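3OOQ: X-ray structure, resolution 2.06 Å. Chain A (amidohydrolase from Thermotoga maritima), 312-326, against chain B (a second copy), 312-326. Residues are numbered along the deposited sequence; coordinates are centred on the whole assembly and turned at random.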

# COMPACT_ATOMS: atom_id res chain seq x y z
N LEU A 312 -36.70 11.03 -10.06
CA LEU A 312 -37.94 11.57 -9.52
C LEU A 312 -38.91 11.98 -10.62
O LEU A 312 -40.13 11.84 -10.46
N GLU A 313 -38.39 12.42 -11.76
CA GLU A 313 -39.26 12.76 -12.90
C GLU A 313 -40.16 11.59 -13.34
O GLU A 313 -41.23 11.82 -13.95
N PHE A 314 -39.75 10.36 -13.03
CA PHE A 314 -40.49 9.17 -13.46
C PHE A 314 -41.31 8.51 -12.35
O PHE A 314 -41.70 7.34 -12.45
N ALA A 315 -41.60 9.26 -11.30
CA ALA A 315 -42.43 8.79 -10.21
C ALA A 315 -43.76 8.22 -10.71
O ALA A 315 -44.17 7.17 -10.24
N THR A 316 -44.41 8.91 -11.65
CA THR A 316 -45.68 8.43 -12.19
C THR A 316 -45.47 7.20 -13.06
O THR A 316 -46.36 6.36 -13.17
N VAL A 317 -44.30 7.09 -13.69
CA VAL A 317 -44.00 5.93 -14.51
C VAL A 317 -43.90 4.67 -13.64
O VAL A 317 -44.51 3.64 -13.95
N GLN A 318 -43.16 4.77 -12.53
CA GLN A 318 -43.07 3.66 -11.58
C GLN A 318 -44.43 3.27 -10.99
O GLN A 318 -44.77 2.08 -10.91
N ALA A 319 -45.21 4.28 -10.60
CA ALA A 319 -46.50 4.04 -9.99
C ALA A 319 -47.44 3.33 -10.96
O ALA A 319 -48.02 2.30 -10.62
N ALA A 320 -47.57 3.88 -12.17
CA ALA A 320 -48.43 3.31 -13.23
C ALA A 320 -48.11 1.84 -13.55
O ALA A 320 -49.00 1.00 -13.75
N THR A 321 -46.82 1.55 -13.62
CA THR A 321 -46.34 0.20 -13.92
C THR A 321 -46.84 -0.84 -12.92
O THR A 321 -47.10 -1.98 -13.29
N ALA A 322 -47.00 -0.45 -11.66
CA ALA A 322 -47.54 -1.35 -10.63
C ALA A 322 -48.94 -1.90 -10.96
O ALA A 322 -49.37 -2.93 -10.40
N MSE A 323 -49.65 -1.24 -11.88
CA MSE A 323 -50.92 -1.78 -12.38
C MSE A 323 -50.75 -3.14 -13.09
O MSE A 323 -51.69 -3.92 -13.17
N ARG A 324 -49.54 -3.43 -13.57
CA ARG A 324 -49.25 -4.76 -14.13
C ARG A 324 -49.12 -5.83 -13.07
O ARG A 324 -49.02 -7.01 -13.41
N TYR A 325 -49.07 -5.43 -11.80
CA TYR A 325 -48.79 -6.35 -10.70
C TYR A 325 -49.84 -6.23 -9.61
O TYR A 325 -49.54 -6.37 -8.42
N GLY A 326 -51.07 -5.98 -10.04
CA GLY A 326 -52.24 -6.05 -9.16
C GLY A 326 -52.62 -4.82 -8.37
O GLY A 326 -53.55 -4.89 -7.57
N LEU B 312 -34.86 -5.47 -18.35
CA LEU B 312 -35.41 -5.81 -19.65
C LEU B 312 -36.92 -6.03 -19.55
O LEU B 312 -37.66 -5.75 -20.49
N GLU B 313 -37.37 -6.52 -18.39
CA GLU B 313 -38.80 -6.72 -18.18
C GLU B 313 -39.59 -5.42 -18.42
O GLU B 313 -40.79 -5.45 -18.76
N PHE B 314 -38.90 -4.29 -18.23
CA PHE B 314 -39.55 -2.98 -18.33
C PHE B 314 -39.29 -2.29 -19.67
O PHE B 314 -39.49 -1.07 -19.81
N ALA B 315 -38.87 -3.07 -20.66
CA ALA B 315 -38.60 -2.54 -21.98
C ALA B 315 -39.78 -1.74 -22.55
O ALA B 315 -39.54 -0.67 -23.14
N THR B 316 -41.01 -2.23 -22.37
CA THR B 316 -42.22 -1.54 -22.85
C THR B 316 -42.54 -0.27 -22.03
O THR B 316 -43.14 0.68 -22.55
N VAL B 317 -42.15 -0.27 -20.76
CA VAL B 317 -42.36 0.87 -19.88
C VAL B 317 -41.51 2.06 -20.34
O VAL B 317 -42.01 3.21 -20.41
N GLN B 318 -40.24 1.77 -20.64
CA GLN B 318 -39.34 2.80 -21.16
C GLN B 318 -39.86 3.34 -22.48
O GLN B 318 -39.94 4.54 -22.67
N ALA B 319 -40.22 2.44 -23.40
CA ALA B 319 -40.72 2.85 -24.71
C ALA B 319 -42.01 3.69 -24.61
O ALA B 319 -42.12 4.74 -25.26
N ALA B 320 -42.96 3.23 -23.80
CA ALA B 320 -44.24 3.95 -23.62
C ALA B 320 -44.00 5.36 -23.08
O ALA B 320 -44.67 6.33 -23.48
N THR B 321 -43.03 5.46 -22.19
CA THR B 321 -42.70 6.74 -21.56
C THR B 321 -42.26 7.81 -22.56
O THR B 321 -42.49 8.99 -22.32
N ALA B 322 -41.63 7.41 -23.66
CA ALA B 322 -41.17 8.37 -24.69
C ALA B 322 -42.30 9.12 -25.40
O ALA B 322 -42.07 10.16 -26.03
N MSE B 323 -43.53 8.62 -25.28
CA MSE B 323 -44.70 9.32 -25.83
C MSE B 323 -44.92 10.63 -25.09
O MSE B 323 -45.61 11.52 -25.58
N ARG B 324 -44.32 10.73 -23.91
CA ARG B 324 -44.38 11.93 -23.10
C ARG B 324 -43.34 12.96 -23.62
O ARG B 324 -43.32 14.10 -23.18
N TYR B 325 -42.51 12.52 -24.56
CA TYR B 325 -41.41 13.34 -25.08
C TYR B 325 -41.41 13.40 -26.62
O TYR B 325 -40.36 13.55 -27.25
N GLY B 326 -42.59 13.28 -27.21
CA GLY B 326 -42.77 13.56 -28.64
C GLY B 326 -42.78 12.34 -29.56
O GLY B 326 -42.98 12.48 -30.76

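What lies at the centre of the contact? The two helices, each beginning at residue 315, run closer to antiparallel than parallel, at 133°, with their axes 11.0 Å apart at closest approach. Val A317 and Val B317, both with chi1 t, point toward each other's stretch, and Val A317 CG1 meets Val B317 CG1 at 3.4 Å. The backbone register brings Val A317 nearest Thr B321 and Val B317 nearest Thr A321, so the same methyls also reach a threonine: Val A317 CG1 lies 3.4 Å from Thr B321 OG1, and Val B317 CG1 lies 3.5 Å from Thr A321 OG1.

Why can those threonines face an apolar neighbour? Both adopt chi1 m, which turns the hydroxyl back onto its own helix. Thr A321 OG1 donates to Val A317 O at 2.8 Å, and Thr B321 OG1 to Val B317 O at 2.7 Å, so each hydroxyl has a polar partner one turn earlier. The methyls remain free to pack: Thr B321 CG2 sits 3.9 Å from Phe A314 CE1, and Thr A321 CG2 sits 4.0 Å from Phe B314 CE1.

How do the aromatic side chains join in? Phe A314 and Phe B314, at the N-cap positions, leave the backbone sideways, but with chi1 m their rings come nearer the partner. Tyr A325 and Tyr B325, also m, point toward it. Each phenylalanine therefore meets the other copy's tyrosine: Phe A314 CE1 is 3.5 Å from Tyr B325 OH and 4.1 Å from Tyr B325 CE1, while Phe B314 CE1 is 3.5 Å from Tyr A325 OH. The approaches are oblique.

Which polar groups tie the stretches together directly? Arg B324 NH1 donates to Thr A316 OG1 at 2.8 Å, and Arg A324 NH1 to Thr B316 OG1, also at 2.8 Å. Both threonines are p, and each hydroxyl lies at the edge of the guanidinium, near its plane, where an N-H can point at it. The arginines reach these equivalent threonines with different rotamers, chi1 being m in Arg A324 but t in Arg B324.

Where does water extend this network? Each arginine NH1 also donates to a water that bridges to a backbone carbonyl of the other chain. Water 1 accepts from Arg B324 NH1 at 2.9 Å and donates to Glu A313 O at 2.8 Å; water 2 accepts from Arg A324 NH1 at 3.0 Å and donates to Glu B313 O at 2.9 Å. Water 2 also forms a weak hydrogen bond with Tyr A325 OH, at 3.4 Å.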

# COMPACT_ATOMS: atom_id res chain seq x y z
CB LEU A 312 -37.61 12.74 -8.59
CG LEU A 312 -38.55 13.08 -7.43
CD1 LEU A 312 -39.08 11.85 -6.70
CD2 LEU A 312 -37.83 14.03 -6.46
CB GLU A 313 -38.43 13.26 -14.08
CG GLU A 313 -37.27 12.36 -14.48
CD GLU A 313 -36.38 12.97 -15.58
OE1 GLU A 313 -36.92 13.73 -16.42
OE2 GLU A 313 -35.14 12.65 -15.60
CB PHE A 314 -39.54 8.17 -14.16
CG PHE A 314 -38.82 8.75 -15.35
CD1 PHE A 314 -39.51 9.42 -16.36
CD2 PHE A 314 -37.44 8.63 -15.46
CE1 PHE A 314 -38.84 9.96 -17.46
CE2 PHE A 314 -36.76 9.16 -16.56
CZ PHE A 314 -37.47 9.84 -17.57
CB ALA A 315 -42.67 9.91 -9.18
CB THR A 316 -46.39 9.48 -13.04
OG1 THR A 316 -45.49 9.94 -14.06
CG2 THR A 316 -46.85 10.66 -12.18
CB VAL A 317 -42.70 6.15 -15.34
CG1 VAL A 317 -42.32 4.86 -16.11
CG2 VAL A 317 -42.89 7.34 -16.30
CB GLN A 318 -42.07 3.97 -10.45
CG GLN A 318 -42.14 2.93 -9.36
CD GLN A 318 -41.12 3.12 -8.25
OE1 GLN A 318 -40.34 2.22 -7.96
NE2 GLN A 318 -41.16 4.28 -7.60
CB ALA A 319 -47.12 5.35 -9.49
CB ALA A 320 -48.29 4.15 -14.48
CB THR A 321 -44.79 0.17 -14.03
OG1 THR A 321 -44.38 1.06 -15.08
CG2 THR A 321 -44.31 -1.24 -14.38
CB ALA A 322 -47.55 -0.67 -9.27
CB MSE A 323 -51.67 -0.77 -13.26
CG MSE A 323 -52.09 0.48 -12.51
SE MSE A 323 -53.26 1.72 -13.48
CE MSE A 323 -51.99 2.32 -14.83
CB ARG A 324 -47.95 -4.80 -14.93
CG ARG A 324 -47.85 -3.86 -16.06
CD ARG A 324 -46.98 -4.41 -17.18
NE ARG A 324 -47.47 -3.80 -18.40
CZ ARG A 324 -46.74 -3.43 -19.44
NH1 ARG A 324 -45.42 -3.60 -19.45
NH2 ARG A 324 -47.37 -2.86 -20.47
CB TYR A 325 -47.37 -6.09 -10.16
CG TYR A 325 -46.35 -6.15 -11.28
CD1 TYR A 325 -45.96 -4.99 -11.95
CD2 TYR A 325 -45.83 -7.37 -11.72
CE1 TYR A 325 -45.05 -5.03 -13.01
CE2 TYR A 325 -44.92 -7.43 -12.79
CZ TYR A 325 -44.53 -6.25 -13.42
OH TYR A 325 -43.65 -6.28 -14.47
CB LEU B 312 -34.69 -7.06 -20.18
CG LEU B 312 -34.71 -7.40 -21.66
CD1 LEU B 312 -34.36 -6.18 -22.49
CD2 LEU B 312 -33.72 -8.55 -21.90
CB GLU B 313 -39.10 -7.28 -16.78
CG GLU B 313 -38.44 -6.56 -15.61
CD GLU B 313 -38.58 -7.28 -14.25
OE1 GLU B 313 -39.60 -8.01 -14.05
OE2 GLU B 313 -37.68 -7.09 -13.37
CB PHE B 314 -39.14 -2.09 -17.15
CG PHE B 314 -39.54 -2.66 -15.81
CD1 PHE B 314 -40.82 -3.18 -15.63
CD2 PHE B 314 -38.64 -2.67 -14.74
CE1 PHE B 314 -41.20 -3.72 -14.39
CE2 PHE B 314 -39.02 -3.20 -13.49
CZ PHE B 314 -40.31 -3.72 -13.32
CB ALA B 315 -38.16 -3.64 -22.94
CB THR B 316 -43.49 -2.45 -22.83
OG1 THR B 316 -43.63 -3.07 -21.54
CG2 THR B 316 -43.41 -3.54 -23.88
CB VAL B 317 -41.99 0.55 -18.41
CG1 VAL B 317 -42.05 1.81 -17.54
CG2 VAL B 317 -42.90 -0.58 -17.86
CB GLN B 318 -37.90 2.29 -21.30
CG GLN B 318 -37.04 3.25 -22.13
CD GLN B 318 -35.56 2.90 -22.19
OE1 GLN B 318 -34.73 3.69 -21.79
NE2 GLN B 318 -35.24 1.72 -22.72
CB ALA B 319 -40.92 1.66 -25.60
CB ALA B 320 -45.22 3.17 -22.72
CB THR B 321 -41.64 6.56 -20.45
OG1 THR B 321 -42.21 5.75 -19.42
CG2 THR B 321 -41.24 7.91 -19.83
CB ALA B 322 -40.25 7.69 -25.70
CB MSE B 323 -45.96 8.47 -25.74
CG MSE B 323 -45.88 7.24 -26.61
SE MSE B 323 -47.57 6.27 -26.71
CE MSE B 323 -47.71 5.73 -24.83
CB ARG B 324 -44.09 11.55 -21.64
CG ARG B 324 -44.52 12.52 -20.58
CD ARG B 324 -44.56 11.82 -19.22
NE ARG B 324 -45.89 11.25 -18.90
CZ ARG B 324 -46.24 10.77 -17.72
NH1 ARG B 324 -45.37 10.75 -16.71
NH2 ARG B 324 -47.48 10.32 -17.54
CB TYR B 325 -40.06 12.86 -24.51
CG TYR B 325 -40.06 12.87 -23.00
CD1 TYR B 325 -40.32 11.70 -22.27
CD2 TYR B 325 -39.87 14.07 -22.29
CE1 TYR B 325 -40.37 11.71 -20.88
CE2 TYR B 325 -39.92 14.10 -20.89
CZ TYR B 325 -40.16 12.91 -20.20
OH TYR B 325 -40.21 12.94 -18.81
O HOH W 1 -42.58 11.65 -16.39
O HOH W 2 -43.44 -4.93 -17.61